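Local coordinates for protein beta-N-acetylhexosaminidase (Streptomyces plicatus, PDB 1JAK) that hydrolyses N-acetylhexosamine units from the ends of glycans as a family 20 glycoside hydrolase, probably by substrate-assisted catalysis, at residues L24-P29 with K486-A491; L126-P131 with A490-Y495; D197-R202 with P275-T280; P209-Y214 with L261-E266. All blocks are in the same frame, centred on the assembly; numbering follows the deposited sequence.

How the contacts relate
Starting at the N terminus, segment 24-29 closes the longest loop, contact 1, by meeting 486-491 near the C-terminal end of the chain. Contact 2 joins 126-131 to 490-495; both loops end on the same C-terminal stretch, where they share Ala490 and Ala491, and their centres are 8 Å apart. Together they tie the N-terminal domain to helices after the last barrel strand, 440-447. Nested inside both loops, and on the opposite side of the chain's centre, is contact 3, 197-202 with 275-280, which joins two barrel loops near the inhibitor. Contact 4, 209-214 with 261-266, is nested within contact 3 and touches it where Trp201 packs on Leu211.

Contact 1: L24-P29 with K486-A491; sequences LDRVIP and KVRLAA
Arg488 reaches from helix 482-490 to the backbone of 24-29 and makes the polar part of this contact. Its NH1 donates to Val27 O at 3.0 Å, a bent bond with an N-H...O angle of 139°, and the oxygen stands somewhat out of the guanidinium plane. The same NH1 also forms a salt bridge with Glu471, so a carboxylate and a main-chain carbonyl both hold this one nitrogen. With CG anti to the carbonyl carbon (chi1 -71°), beside the backbone N, that atom comes 4.1 Å from Arg26 CA, at the centre of an inverse gamma turn; CD lies 3.4 Å from Asp25 O.

The apolar contacts gather around this arginine. Ile28 CD1 sits 3.6 Å from Leu489 CA and 4.0 Å from Leu489 CD1, while Ile28 CG1 packs 3.7 Å from Arg488 NH1. Further along the chain, the aliphatic stem of Arg26 passes over Ala491, CD to CB 3.7 Å, and Val487 CG1 lies over one face of the Arg26 guanidinium, offset toward its rim.

Around these residues, helix 465-474 supplies Pro467 and Glu471 against Ile28, and helix 116-129 packs Gln128 and Leu129 on Val27. Strand 33-36 receives Leu24 through Val34 and Pro36, so the loop lies between strand 33-36 and helix 116-129 on the one hand and helices 465-474 and 482-490 on the other.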
loop_
_atom_site.group_PDB
_atom_site.type_symbol
_atom_site.label_atom_id
_atom_site.label_comp_id
_atom_site.label_asym_id
_atom_site.label_seq_id
_atom_site.Cartn_x
_atom_site.Cartn_y
_atom_site.Cartn_z
ATOM N N LEU A 24 25.292 6.687 1.910
ATOM C CA LEU A 24 24.632 6.141 0.730
ATOM C C LEU A 24 23.716 4.954 1.025
ATOM O O LEU A 24 22.761 4.708 0.291
ATOM C CB LEU A 24 25.685 5.734 -0.308
ATOM C CG LEU A 24 25.201 5.277 -1.687
ATOM C CD1 LEU A 24 24.486 6.424 -2.390
ATOM C CD2 LEU A 24 26.391 4.805 -2.520
ATOM N N ASP A 25 24.001 4.225 2.101
ATOM C CA ASP A 25 23.198 3.054 2.454
ATOM C C ASP A 25 22.052 3.369 3.407
ATOM O O ASP A 25 21.231 2.497 3.702
ATOM C CB ASP A 25 24.083 1.997 3.116
ATOM C CG ASP A 25 24.471 2.378 4.535
ATOM O OD1 ASP A 25 25.102 3.437 4.718
ATOM O OD2 ASP A 25 24.137 1.622 5.472
ATOM N N ARG A 26 21.991 4.602 3.892
ATOM C CA ARG A 26 20.956 4.972 4.848
ATOM C C ARG A 26 19.615 5.300 4.206
ATOM O O ARG A 26 19.158 6.443 4.239
ATOM C CB ARG A 26 21.442 6.143 5.707
ATOM C CG ARG A 26 20.594 6.407 6.944
ATOM C CD ARG A 26 21.422 7.091 8.022
ATOM N NE ARG A 26 22.522 6.238 8.469
ATOM C CZ ARG A 26 23.452 6.606 9.344
ATOM N NH1 ARG A 26 23.426 7.822 9.875
ATOM N NH2 ARG A 26 24.411 5.758 9.689
ATOM N N VAL A 27 18.985 4.281 3.628
ATOM C CA VAL A 27 17.686 4.453 2.986
ATOM C C VAL A 27 16.798 3.244 3.270
ATOM O O VAL A 27 17.289 2.157 3.586
ATOM C CB VAL A 27 17.824 4.611 1.454
ATOM C CG1 VAL A 27 18.876 5.660 1.119
ATOM C CG2 VAL A 27 18.179 3.294 0.829
ATOM N N ILE A 28 15.490 3.442 3.160
ATOM C CA ILE A 28 14.525 2.372 3.388
ATOM C C ILE A 28 13.591 2.344 2.187
ATOM O O ILE A 28 13.044 3.377 1.806
ATOM C CB ILE A 28 13.673 2.625 4.655
ATOM C CG1 ILE A 28 14.569 2.691 5.894
ATOM C CG2 ILE A 28 12.640 1.511 4.816
ATOM C CD1 ILE A 28 13.836 3.125 7.159
ATOM N N PRO A 29 13.402 1.168 1.565
ATOM C CA PRO A 29 13.990 -0.141 1.888
ATOM C C PRO A 29 15.503 -0.188 1.671
ATOM O O PRO A 29 16.052 0.566 0.869
ATOM C CB PRO A 29 13.280 -1.091 0.923
ATOM C CG PRO A 29 11.966 -0.422 0.672
ATOM C CD PRO A 29 12.361 1.026 0.533
ATOM N N LYS A 486 16.947 -0.193 12.601
ATOM C CA LYS A 486 16.446 0.855 13.482
ATOM C C LYS A 486 17.223 2.156 13.344
ATOM O O LYS A 486 16.687 3.231 13.620
ATOM C CB LYS A 486 16.443 0.390 14.945
ATOM C CG LYS A 486 17.806 0.229 15.586
ATOM C CD LYS A 486 17.648 -0.293 17.011
ATOM C CE LYS A 486 18.991 -0.436 17.708
ATOM N NZ LYS A 486 18.829 -0.960 19.093
ATOM N N VAL A 487 18.478 2.067 12.913
ATOM C CA VAL A 487 19.287 3.268 12.726
ATOM C C VAL A 487 18.819 3.988 11.465
ATOM O O VAL A 487 18.758 5.216 11.428
ATOM C CB VAL A 487 20.787 2.934 12.591
ATOM C CG1 VAL A 487 21.571 4.198 12.265
ATOM C CG2 VAL A 487 21.296 2.322 13.887
ATOM N N ARG A 488 18.492 3.216 10.434
ATOM C CA ARG A 488 18.009 3.793 9.186
ATOM C C ARG A 488 16.610 4.366 9.399
ATOM O O ARG A 488 16.242 5.370 8.787
ATOM C CB ARG A 488 18.003 2.733 8.077
ATOM C CG ARG A 488 19.410 2.346 7.618
ATOM C CD ARG A 488 19.411 1.413 6.409
ATOM N NE ARG A 488 19.111 0.024 6.754
ATOM C CZ ARG A 488 18.001 -0.616 6.396
ATOM N NH1 ARG A 488 17.073 0.005 5.679
ATOM N NH2 ARG A 488 17.825 -1.885 6.743
ATOM N N LEU A 489 15.833 3.733 10.275
ATOM C CA LEU A 489 14.488 4.224 10.563
ATOM C C LEU A 489 14.590 5.487 11.413
ATOM O O LEU A 489 13.862 6.455 11.194
ATOM C CB LEU A 489 13.669 3.160 11.310
ATOM C CG LEU A 489 12.200 3.511 11.585
ATOM C CD1 LEU A 489 11.461 3.720 10.266
ATOM C CD2 LEU A 489 11.543 2.387 12.383
ATOM N N ALA A 490 15.501 5.479 12.380
ATOM C CA ALA A 490 15.694 6.634 13.250
ATOM C C ALA A 490 16.028 7.875 12.429
ATOM O O ALA A 490 15.621 8.987 12.769
ATOM C CB ALA A 490 16.819 6.359 14.243
ATOM N N ALA A 491 16.765 7.669 11.344
ATOM C CA ALA A 491 17.188 8.756 10.471
ATOM C C ALA A 491 16.037 9.465 9.764
ATOM O O ALA A 491 16.206 10.579 9.267
ATOM C CB ALA A 491 18.176 8.230 9.442
#

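Contact 2: L126-P131 with A490-Y495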
loop_
_atom_site.group_PDB
_atom_site.type_symbol
_atom_site.label_atom_id
_atom_site.label_comp_id
_atom_site.label_asym_id
_atom_site.label_seq_id
_atom_site.Cartn_x
_atom_site.Cartn_y
_atom_site.Cartn_z
ATOM N N LEU A 126 16.673 8.632 -4.140
ATOM C CA LEU A 126 17.326 9.934 -4.209
ATOM C C LEU A 126 16.797 10.916 -3.167
ATOM O O LEU A 126 17.572 11.640 -2.539
ATOM C CB LEU A 126 17.161 10.532 -5.611
ATOM C CG LEU A 126 17.745 11.932 -5.834
ATOM C CD1 LEU A 126 19.250 11.925 -5.555
ATOM C CD2 LEU A 126 17.474 12.367 -7.268
ATOM N N ARG A 127 15.481 10.942 -2.966
ATOM C CA ARG A 127 14.915 11.876 -2.000
ATOM C C ARG A 127 15.331 11.562 -0.565
ATOM O O ARG A 127 15.221 12.413 0.315
ATOM C CB ARG A 127 13.384 11.931 -2.129
ATOM C CG ARG A 127 12.662 10.638 -1.840
ATOM C CD ARG A 127 11.216 10.681 -2.346
ATOM N NE ARG A 127 10.406 11.720 -1.706
ATOM C CZ ARG A 127 9.077 11.758 -1.752
ATOM N NH1 ARG A 127 8.409 10.818 -2.409
ATOM N NH2 ARG A 127 8.411 12.727 -1.133
ATOM N N GLN A 128 15.817 10.345 -0.328
ATOM C CA GLN A 128 16.276 9.974 1.004
ATOM C C GLN A 128 17.771 10.270 1.161
ATOM O O GLN A 128 18.265 10.433 2.277
ATOM C CB GLN A 128 15.984 8.496 1.288
ATOM C CG GLN A 128 14.521 8.244 1.649
ATOM C CD GLN A 128 14.261 6.814 2.096
ATOM O OE1 GLN A 128 15.045 6.238 2.849
ATOM N NE2 GLN A 128 13.145 6.245 1.650
ATOM N N LEU A 129 18.484 10.349 0.041
ATOM C CA LEU A 129 19.912 10.660 0.074
ATOM C C LEU A 129 20.073 12.161 0.311
ATOM O O LEU A 129 21.039 12.607 0.929
ATOM C CB LEU A 129 20.583 10.244 -1.239
ATOM C CG LEU A 129 20.591 8.731 -1.494
ATOM C CD1 LEU A 129 21.166 8.435 -2.866
ATOM C CD2 LEU A 129 21.404 8.035 -0.405
ATOM N N LEU A 130 19.114 12.940 -0.183
ATOM C CA LEU A 130 19.132 14.384 0.019
ATOM C C LEU A 130 18.775 14.634 1.485
ATOM O O LEU A 130 18.215 13.756 2.146
ATOM C CB LEU A 130 18.114 15.057 -0.907
ATOM C CG LEU A 130 18.528 15.106 -2.381
ATOM C CD1 LEU A 130 17.342 15.494 -3.251
ATOM C CD2 LEU A 130 19.665 16.109 -2.545
ATOM N N PRO A 131 19.108 15.824 2.018
ATOM C CA PRO A 131 18.828 16.189 3.414
ATOM C C PRO A 131 17.352 16.432 3.726
ATOM O O PRO A 131 16.554 16.696 2.830
ATOM C CB PRO A 131 19.675 17.442 3.613
ATOM C CG PRO A 131 19.593 18.091 2.262
ATOM C CD PRO A 131 19.810 16.920 1.324
ATOM N N ALA A 490 15.501 5.479 12.380
ATOM C CA ALA A 490 15.694 6.634 13.250
ATOM C C ALA A 490 16.028 7.875 12.429
ATOM O O ALA A 490 15.621 8.987 12.769
ATOM C CB ALA A 490 16.819 6.359 14.243
ATOM N N ALA A 491 16.765 7.669 11.344
ATOM C CA ALA A 491 17.188 8.756 10.471
ATOM C C ALA A 491 16.037 9.465 9.764
ATOM O O ALA A 491 16.206 10.579 9.267
ATOM C CB ALA A 491 18.176 8.230 9.442
ATOM N N GLN A 492 14.872 8.826 9.720
ATOM C CA GLN A 492 13.716 9.419 9.050
ATOM C C GLN A 492 13.064 10.549 9.844
ATOM O O GLN A 492 12.380 11.391 9.270
ATOM C CB GLN A 492 12.656 8.348 8.767
ATOM C CG GLN A 492 13.156 7.112 8.028
ATOM C CD GLN A 492 13.839 7.435 6.715
ATOM O OE1 GLN A 492 13.315 8.188 5.893
ATOM N NE2 GLN A 492 15.013 6.855 6.504
ATOM N N ALA A 493 13.276 10.567 11.158
ATOM C CA ALA A 493 12.670 11.577 12.027
ATOM C C ALA A 493 12.687 13.015 11.500
ATOM O O ALA A 493 11.637 13.647 11.378
ATOM C CB ALA A 493 13.313 11.521 13.412
ATOM N N PRO A 494 13.874 13.553 11.180
ATOM C CA PRO A 494 13.915 14.930 10.676
ATOM C C PRO A 494 13.162 15.138 9.364
ATOM O O PRO A 494 12.651 16.228 9.105
ATOM C CB PRO A 494 15.412 15.211 10.559
ATOM C CG PRO A 494 15.993 13.859 10.293
ATOM C CD PRO A 494 15.227 12.977 11.248
ATOM N N TYR A 495 13.097 14.098 8.537
ATOM C CA TYR A 495 12.379 14.192 7.270
ATOM C C TYR A 495 10.877 14.281 7.535
ATOM O O TYR A 495 10.179 15.111 6.953
ATOM C CB TYR A 495 12.665 12.970 6.389
ATOM C CG TYR A 495 14.090 12.883 5.889
ATOM C CD1 TYR A 495 15.119 12.462 6.730
ATOM C CD2 TYR A 495 14.411 13.239 4.579
ATOM C CE1 TYR A 495 16.436 12.398 6.281
ATOM C CE2 TYR A 495 15.725 13.179 4.117
ATOM C CZ TYR A 495 16.731 12.758 4.976
ATOM O OH TYR A 495 18.035 12.703 4.535
HETATM O O HOH W 1 16.793 7.106 4.464
#
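The interface between the N-terminal domain and the C-terminal helices is crossed here by Tyr495, which points from helix 493-499 at the end of helix 116-129. Its hydroxyl donates to Leu130 O at 2.6 Å, the carbonyl of the first residue to leave helical geometry. That oxygen lies at the edge of the ring and in its plane; the donor is tilted 20° from the carbonyl plane. Gln128 O is also near the hydroxyl, 3.2 Å from OH, and Pro131 C approaches the ring at CE2, 3.7 Å away. With CG anti to the carbonyl carbon (chi1 -67°), the ring is directed at 126-131.

A second bridge is looser. The side chains of Gln128 and Gln492 cross at about a right angle, their amide planes 68° apart, and Gln128 OE1 stays 3.7 Å from Gln492 NE2. A water between them accepts from Gln492 NE2 at 2.7 Å; its short approach to Gln128 OE1 is doubtful as a normal bond. Both amides have firmer partners: Gln128 OE1 accepts from Ile28 N, and Gln492 NE2 donates to Arg488 O, back in the preceding helix. A type I turn from Ala490 to Ala493 leads out of that helix and sets up Gln492 beside Tyr495.

A buried tyrosine hydroxyl gripping a carbonyl just past a helix end is one of the polar links across this junction, consistent with a family 20 enzyme in which helices after the last barrel strand, 440-447, pack back on the smaller domain.

Contact 3: D197-R202 with P275-T280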
loop_
_atom_site.group_PDB
_atom_site.type_symbol
_atom_site.label_atom_id
_atom_site.label_comp_id
_atom_site.label_asym_id
_atom_site.label_seq_id
_atom_site.Cartn_x
_atom_site.Cartn_y
_atom_site.Cartn_z
ATOM N N ASP A 197 -18.013 -2.122 3.336
ATOM C CA ASP A 197 -18.047 -2.866 4.580
ATOM C C ASP A 197 -19.392 -2.608 5.237
ATOM O O ASP A 197 -20.343 -2.195 4.567
ATOM C CB ASP A 197 -16.888 -2.455 5.495
ATOM C CG ASP A 197 -16.448 -3.586 6.404
ATOM O OD1 ASP A 197 -17.187 -3.907 7.358
ATOM O OD2 ASP A 197 -15.373 -4.170 6.150
ATOM N N ASP A 198 -19.483 -2.841 6.540
ATOM C CA ASP A 198 -20.746 -2.653 7.229
ATOM C C ASP A 198 -21.157 -1.210 7.442
ATOM O O ASP A 198 -22.351 -0.898 7.431
ATOM C CB ASP A 198 -20.709 -3.385 8.569
ATOM C CG ASP A 198 -20.522 -4.874 8.394
ATOM O OD1 ASP A 198 -21.313 -5.480 7.639
ATOM O OD2 ASP A 198 -19.586 -5.436 8.995
ATOM N N GLN A 199 -20.173 -0.331 7.610
ATOM C CA GLN A 199 -20.452 1.077 7.862
ATOM C C GLN A 199 -20.507 1.971 6.628
ATOM O O GLN A 199 -20.750 3.177 6.741
ATOM C CB GLN A 199 -19.430 1.629 8.860
ATOM C CG GLN A 199 -19.387 0.847 10.175
ATOM C CD GLN A 199 -18.378 -0.289 10.164
ATOM O OE1 GLN A 199 -18.026 -0.820 9.109
ATOM N NE2 GLN A 199 -17.916 -0.675 11.348
ATOM N N GLY A 200 -20.293 1.396 5.449
ATOM C CA GLY A 200 -20.346 2.212 4.252
ATOM C C GLY A 200 -20.019 1.519 2.944
ATOM O O GLY A 200 -19.234 0.572 2.904
ATOM N N TRP A 201 -20.645 2.002 1.874
ATOM C CA TRP A 201 -20.428 1.496 0.522
ATOM C C TRP A 201 -19.841 2.721 -0.173
ATOM O O TRP A 201 -20.513 3.742 -0.291
ATOM C CB TRP A 201 -21.755 1.087 -0.119
ATOM C CG TRP A 201 -21.551 0.530 -1.477
ATOM C CD1 TRP A 201 -21.369 1.234 -2.635
ATOM C CD2 TRP A 201 -21.410 -0.851 -1.817
ATOM N NE1 TRP A 201 -21.117 0.372 -3.677
ATOM C CE2 TRP A 201 -21.138 -0.915 -3.201
ATOM C CE3 TRP A 201 -21.486 -2.046 -1.083
ATOM C CZ2 TRP A 201 -20.940 -2.128 -3.870
ATOM C CZ3 TRP A 201 -21.291 -3.252 -1.746
ATOM C CH2 TRP A 201 -21.020 -3.283 -3.129
ATOM N N ARG A 202 -18.603 2.611 -0.648
ATOM C CA ARG A 202 -17.920 3.771 -1.206
ATOM C C ARG A 202 -17.697 3.923 -2.706
ATOM O O ARG A 202 -16.886 4.753 -3.117
ATOM C CB ARG A 202 -16.573 3.927 -0.494
ATOM C CG ARG A 202 -16.647 3.830 1.032
ATOM C CD ARG A 202 -17.567 4.888 1.642
ATOM N NE ARG A 202 -17.527 4.847 3.103
ATOM C CZ ARG A 202 -18.464 5.360 3.896
ATOM N NH1 ARG A 202 -19.524 5.961 3.370
ATOM N NH2 ARG A 202 -18.352 5.251 5.214
ATOM N N PRO A 275 -30.615 -1.648 9.744
ATOM C CA PRO A 275 -30.337 -0.208 9.775
ATOM C C PRO A 275 -28.910 0.036 9.290
ATOM O O PRO A 275 -28.114 -0.902 9.191
ATOM C CB PRO A 275 -30.470 0.147 11.258
ATOM C CG PRO A 275 -31.309 -0.968 11.836
ATOM C CD PRO A 275 -30.827 -2.182 11.100
ATOM N N LEU A 276 -28.592 1.286 8.971
ATOM C CA LEU A 276 -27.230 1.620 8.578
ATOM C C LEU A 276 -26.437 1.357 9.855
ATOM O O LEU A 276 -26.940 1.606 10.953
ATOM C CB LEU A 276 -27.138 3.096 8.184
ATOM C CG LEU A 276 -27.789 3.436 6.841
ATOM C CD1 LEU A 276 -27.947 4.943 6.702
ATOM C CD2 LEU A 276 -26.938 2.876 5.714
ATOM N N TYR A 277 -25.216 0.850 9.722
ATOM C CA TYR A 277 -24.398 0.529 10.892
ATOM C C TYR A 277 -23.306 1.556 11.176
ATOM O O TYR A 277 -22.538 1.923 10.285
ATOM C CB TYR A 277 -23.767 -0.855 10.710
ATOM C CG TYR A 277 -23.030 -1.357 11.927
ATOM C CD1 TYR A 277 -23.707 -1.614 13.120
ATOM C CD2 TYR A 277 -21.654 -1.573 11.891
ATOM C CE1 TYR A 277 -23.033 -2.073 14.246
ATOM C CE2 TYR A 277 -20.967 -2.035 13.012
ATOM C CZ TYR A 277 -21.665 -2.282 14.186
ATOM O OH TYR A 277 -20.992 -2.725 15.302
ATOM N N THR A 278 -23.229 2.008 12.426
ATOM C CA THR A 278 -22.230 2.997 12.814
ATOM C C THR A 278 -21.341 2.526 13.967
ATOM O O THR A 278 -20.559 3.305 14.514
ATOM C CB THR A 278 -22.902 4.329 13.212
ATOM O OG1 THR A 278 -23.804 4.103 14.304
ATOM C CG2 THR A 278 -23.673 4.909 12.027
ATOM N N GLY A 279 -21.462 1.249 14.326
ATOM C CA GLY A 279 -20.652 0.697 15.400
ATOM C C GLY A 279 -19.282 0.261 14.914
ATOM O O GLY A 279 -18.886 0.584 13.792
ATOM N N THR A 280 -18.565 -0.490 15.748
ATOM C CA THR A 280 -17.223 -0.948 15.394
ATOM C C THR A 280 -17.003 -2.455 15.533
ATOM O O THR A 280 -15.864 -2.917 15.652
ATOM C CB THR A 280 -16.159 -0.210 16.235
ATOM O OG1 THR A 280 -16.486 -0.319 17.628
ATOM C CG2 THR A 280 -16.099 1.265 15.843
HETATM O O HOH W 2 -24.293 0.930 6.997
#
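Gln199 comes to the edge of the Tyr277 ring, NE2 3.7 Å from CE2, with the amide and ring planes turned 44° against each other; the two side chains run side by side, pointing the same way. Over the centre of one ring face, 3.4 Å above it, lies Gly279 N of the tyrosine's own segment. Asp198 CB also meets the ring, 3.9 Å from Tyr277 CD2.

Gln199 NE2 donates to Gly279 O at 2.9 Å, almost straight (177°) and in the amide plane. The amide's other end, OE1, accepts from Arg168 NE, a residue of the inhibitor pocket. Both segments are loops of the TIM barrel: 197-202 follows strand 190-194, whereas the loop holding 275-280 runs from helix 258-263 to helix 292-307. The Gln199 side chain is about 7 Å from the bound azasugar. An alanine at Gln199 would probably leave Gly279 O without this donor and Arg168 NE without this acceptor, though Asp197 would still hold Arg168 by its salt bridge.

The backbones also meet: Gln199 CA lies 3.3 Å from Tyr277 O in a CA-H...O contact. A water donates to Asp198 O at 2.7 Å and accepts from Tyr277 N at 2.9 Å.

Contact 4: P209-Y214 with L261-E266; sequences PRLATY and LASYAE
Arg210 and Tyr264 meet through main chain and side chain alike. Arg210 N, in the short helix 210-213, donates to Tyr264 OH at 2.9 Å with an angle of 157°, so the hydroxyl serves this N-H as acceptor. The tyrosine ring crosses the arginine obliquely: Tyr264 CE1 is 3.5 Å from Arg210 CB, and Leu211 CG also packs 4.0 Å from the same CE1. Trp208 adds an edge-to-face contact with this ring. A phenylalanine at Tyr264 would lack the hydroxyl and would probably leave Arg210 N without its acceptor and a gap beside Pro209 CD.

At the end of helix 258-263, Ser263 O is taken by Arg210, and Ala262 O by waters that Arg210 and Tyr214 hold. Arg210 bends at chi3 (61°) and its NE donates to Ser263 O at 2.8 Å, nearly straight at 165°, with the oxygen in the guanidinium plane and the donor in the carbonyl plane. Arg210 NH2 donates a hydrogen bond to a water that in turn donates to Ala262 O and, weakly, to Ser263 O. A second water accepts from Tyr214 OH at 3.1 Å and donates to Ala262 O at 2.9 Å, so two waters grip that carbonyl. NH2 also lies 3.7 Å above the Tyr214 ring plane, toward the rim. Ser263 OG, at the edge of that ring, is hydrogen-bonded to Ala259 O, one turn back in its own helix.

Carbonyls of a last helical turn, left without helical N-H partners, are here met by an arginine and waters; in the TIM barrel this fastens the short helix after strand 190-194 onto the helix after strand 246-250.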
loop_
_atom_site.group_PDB
_atom_site.type_symbol
_atom_site.label_atom_id
_atom_site.label_comp_id
_atom_site.label_asym_id
_atom_site.label_seq_id
_atom_site.Cartn_x
_atom_site.Cartn_y
_atom_site.Cartn_z
ATOM N N PRO A 209 -28.169 2.101 -7.622
ATOM C CA PRO A 209 -27.964 3.479 -7.164
ATOM C C PRO A 209 -27.987 3.743 -5.661
ATOM O O PRO A 209 -27.269 4.621 -5.180
ATOM C CB PRO A 209 -29.068 4.251 -7.885
ATOM C CG PRO A 209 -29.289 3.459 -9.123
ATOM C CD PRO A 209 -29.267 2.048 -8.605
ATOM N N ARG A 210 -28.808 3.001 -4.922
ATOM C CA ARG A 210 -28.916 3.206 -3.478
ATOM C C ARG A 210 -27.692 2.782 -2.678
ATOM O O ARG A 210 -27.516 3.219 -1.538
ATOM C CB ARG A 210 -30.152 2.487 -2.926
ATOM C CG ARG A 210 -31.475 3.139 -3.300
ATOM C CD ARG A 210 -32.651 2.301 -2.812
ATOM N NE ARG A 210 -32.667 2.134 -1.360
ATOM C CZ ARG A 210 -32.949 3.101 -0.492
ATOM N NH1 ARG A 210 -33.241 4.322 -0.924
ATOM N NH2 ARG A 210 -32.947 2.849 0.811
ATOM N N LEU A 211 -26.850 1.930 -3.253
ATOM C CA LEU A 211 -25.658 1.490 -2.537
ATOM C C LEU A 211 -24.838 2.705 -2.127
ATOM O O LEU A 211 -24.414 2.817 -0.979
ATOM C CB LEU A 211 -24.810 0.558 -3.406
ATOM C CG LEU A 211 -25.436 -0.796 -3.760
ATOM C CD1 LEU A 211 -24.516 -1.556 -4.696
ATOM C CD2 LEU A 211 -25.681 -1.603 -2.486
ATOM N N ALA A 212 -24.637 3.630 -3.062
ATOM C CA ALA A 212 -23.867 4.830 -2.764
ATOM C C ALA A 212 -24.676 5.909 -2.047
ATOM O O ALA A 212 -24.239 6.436 -1.024
ATOM C CB ALA A 212 -23.267 5.401 -4.055
ATOM N N THR A 213 -25.853 6.235 -2.577
ATOM C CA THR A 213 -26.679 7.287 -1.992
ATOM C C THR A 213 -27.200 6.994 -0.591
ATOM O O THR A 213 -27.366 7.910 0.217
ATOM C CB THR A 213 -27.869 7.629 -2.910
ATOM O OG1 THR A 213 -28.720 6.486 -3.043
ATOM C CG2 THR A 213 -27.369 8.040 -4.282
ATOM N N TYR A 214 -27.459 5.723 -0.297
ATOM C CA TYR A 214 -27.939 5.347 1.027
ATOM C C TYR A 214 -26.836 4.620 1.794
ATOM O O TYR A 214 -26.478 5.012 2.907
ATOM C CB TYR A 214 -29.163 4.435 0.923
ATOM C CG TYR A 214 -29.827 4.184 2.261
ATOM C CD1 TYR A 214 -30.585 5.176 2.880
ATOM C CD2 TYR A 214 -29.676 2.960 2.920
ATOM C CE1 TYR A 214 -31.179 4.959 4.128
ATOM C CE2 TYR A 214 -30.264 2.734 4.164
ATOM C CZ TYR A 214 -31.013 3.734 4.761
ATOM O OH TYR A 214 -31.604 3.509 5.985
ATOM N N LEU A 261 -26.724 -4.405 2.315
ATOM C CA LEU A 261 -27.946 -4.989 2.862
ATOM C C LEU A 261 -28.922 -3.928 3.347
ATOM O O LEU A 261 -30.135 -4.080 3.203
ATOM C CB LEU A 261 -27.609 -5.928 4.024
ATOM C CG LEU A 261 -26.789 -7.173 3.676
ATOM C CD1 LEU A 261 -26.351 -7.868 4.955
ATOM C CD2 LEU A 261 -27.618 -8.108 2.804
ATOM N N ALA A 262 -28.391 -2.857 3.927
ATOM C CA ALA A 262 -29.224 -1.778 4.443
ATOM C C ALA A 262 -29.844 -0.962 3.314
ATOM O O ALA A 262 -30.864 -0.300 3.504
ATOM C CB ALA A 262 -28.396 -0.865 5.345
ATOM N N SER A 263 -29.225 -1.023 2.141
ATOM C CA SER A 263 -29.692 -0.274 0.981
ATOM C C SER A 263 -30.779 -0.984 0.177
ATOM O O SER A 263 -31.600 -0.331 -0.468
ATOM C CB SER A 263 -28.507 0.043 0.065
ATOM O OG SER A 263 -27.527 0.806 0.749
ATOM N N TYR A 264 -30.780 -2.313 0.216
ATOM C CA TYR A 264 -31.762 -3.098 -0.525
ATOM C C TYR A 264 -32.331 -4.247 0.296
ATOM O O TYR A 264 -31.684 -5.278 0.474
ATOM C CB TYR A 264 -31.139 -3.642 -1.816
ATOM C CG TYR A 264 -30.859 -2.565 -2.842
ATOM C CD1 TYR A 264 -29.654 -1.865 -2.846
ATOM C CD2 TYR A 264 -31.830 -2.209 -3.777
ATOM C CE1 TYR A 264 -29.425 -0.828 -3.756
ATOM C CE2 TYR A 264 -31.615 -1.180 -4.686
ATOM C CZ TYR A 264 -30.413 -0.492 -4.670
ATOM O OH TYR A 264 -30.213 0.534 -5.563
ATOM N N ALA A 265 -33.553 -4.063 0.781
ATOM C CA ALA A 265 -34.222 -5.070 1.597
ATOM C C ALA A 265 -34.204 -6.466 0.975
ATOM O O ALA A 265 -34.023 -7.461 1.676
ATOM C CB ALA A 265 -35.665 -4.636 1.864
ATOM N N GLU A 266 -34.381 -6.539 -0.341
ATOM C CA GLU A 266 -34.417 -7.822 -1.044
ATOM C C GLU A 266 -33.181 -8.709 -0.893
ATOM O O GLU A 266 -33.268 -9.932 -1.039
ATOM C CB GLU A 266 -34.700 -7.585 -2.530
ATOM C CG GLU A 266 -33.639 -6.767 -3.236
ATOM C CD GLU A 266 -34.111 -6.233 -4.571
ATOM O OE1 GLU A 266 -34.377 -7.045 -5.484
ATOM O OE2 GLU A 266 -34.221 -4.994 -4.703
HETATM O O HOH W 3 -33.191 0.532 2.357
HETATM O O HOH W 4 -31.831 0.435 6.085
#